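Local atomic coordinates of ABC transporter periplasmic substrate-binding protein (Desulfovibrio alaskensis, PDB entry 5MY5), a protein that binds tungstate selectively in the periplasm and probably delivers it to an ABC transporter for uptake into the cell. Residues 229-232 with 236-239. The protein carries 2 engineered substitutions. Sequence-based numbering, arbitrary orientation.
Sequences VNPA and KVKK
No hydrogen bond joins 229-232 to 236-239, two limbs of one loop, and a single residue, Val237, carries most of the contact between them, with a smaller share from Lys239. The loop joins strand 221-228 to helix 239-250 in a periplasmic-binding-protein fold, at the surface and far from the centre of the chain. Val237 is suited to this place because its branch at CB offers two apolar groups close to the backbone. CG1, set between the backbone N and the carbonyl carbon (chi1 80°), makes the closest approaches. It lies 3.7 Å from Pro231 CA and also meets the proline ring. Val237 CG1 is nearer still to Val229 O, at 3.6 Å, a plain van der Waals touch on a carbonyl oxygen. CG2, anti to the backbone N, rests against the Val229 side chain, 3.9 Å from Val229 CB.

Val229, buried, follows directly on the strand; its backbone is hydrogen-bonded to Asp77 and its side chain also packs on Cys234, which forms a disulfide with Cys74. Pro231 suits its turn because its ring restrains phi, here -61°, and presents a compact apolar surface. Just before it, Asn230 forms an Asx turn: OD1 accepts the backbone N-H of Ala232 at 3.0 Å, the donor lying above the carbonyl plane.

On the other limb, Lys238 is the centre of an inverse gamma turn, with a weak Lys239 N to Val237 O bond, and occupies the N-cap position of the helix. Asp77 bonds to both limbs, through its backbone to Val229 and through OD1 to Lys238 N. Lys239 contributes its aliphatic root while its bent chain carries NZ away to a salt bridge with Asp243, one helical turn on; Lys239 CB sits 4.0 Å from Pro231 CG.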
# COMPACT_ATOMS: atom_id res chain seq x y z
N VAL A 229 6.61 -19.19 2.70
CA VAL A 229 6.21 -19.89 3.98
C VAL A 229 7.31 -20.93 4.23
O VAL A 229 7.83 -21.54 3.36
CB VAL A 229 4.83 -20.45 3.83
CG1 VAL A 229 4.43 -21.39 5.01
CG2 VAL A 229 3.80 -19.36 3.73
N ASN A 230 7.69 -21.07 5.50
CA ASN A 230 8.86 -21.87 5.90
C ASN A 230 8.51 -23.35 6.00
O ASN A 230 7.59 -23.71 6.70
CB ASN A 230 9.35 -21.36 7.26
CG ASN A 230 10.71 -21.87 7.57
OD1 ASN A 230 11.10 -22.96 7.19
ND2 ASN A 230 11.46 -21.07 8.31
N PRO A 231 9.20 -24.21 5.24
CA PRO A 231 8.94 -25.67 5.26
C PRO A 231 9.15 -26.34 6.64
O PRO A 231 8.56 -27.38 6.94
CB PRO A 231 9.93 -26.23 4.22
CG PRO A 231 10.45 -25.08 3.51
CD PRO A 231 10.22 -23.84 4.25
N ALA A 232 9.88 -25.67 7.49
CA ALA A 232 10.01 -26.14 8.89
C ALA A 232 8.74 -25.99 9.66
O ALA A 232 8.51 -26.75 10.62
CB ALA A 232 11.12 -25.40 9.55
N LYS A 236 4.72 -29.48 3.86
CA LYS A 236 4.27 -29.80 2.51
C LYS A 236 4.24 -28.55 1.61
O LYS A 236 3.63 -28.59 0.53
CB LYS A 236 2.88 -30.49 2.55
CG LYS A 236 2.96 -31.85 3.27
CD LYS A 236 1.81 -32.74 2.95
CE LYS A 236 1.98 -34.07 3.69
NZ LYS A 236 1.08 -35.10 3.10
N VAL A 237 4.74 -27.42 2.12
CA VAL A 237 4.72 -26.15 1.36
C VAL A 237 5.56 -26.29 0.07
O VAL A 237 6.59 -26.99 0.01
CB VAL A 237 5.24 -24.97 2.24
CG1 VAL A 237 6.73 -24.87 2.35
CG2 VAL A 237 4.69 -23.68 1.72
N LYS A 238 5.10 -25.60 -0.99
CA LYS A 238 5.78 -25.68 -2.28
C LYS A 238 6.86 -24.64 -2.32
O LYS A 238 6.79 -23.61 -3.01
CB LYS A 238 4.77 -25.51 -3.43
CG LYS A 238 3.64 -26.55 -3.47
CD LYS A 238 4.21 -27.93 -3.72
CE LYS A 238 3.16 -28.89 -4.29
NZ LYS A 238 3.83 -30.04 -4.96
N LYS A 239 7.92 -24.82 -1.54
CA LYS A 239 9.03 -23.88 -1.41
C LYS A 239 9.75 -23.57 -2.70
O LYS A 239 10.18 -22.45 -2.94
CB LYS A 239 10.06 -24.39 -0.36
CG LYS A 239 11.31 -23.53 -0.18
CD LYS A 239 10.99 -22.09 0.31
CE LYS A 239 12.12 -21.39 1.03
NZ LYS A 239 13.37 -21.07 0.28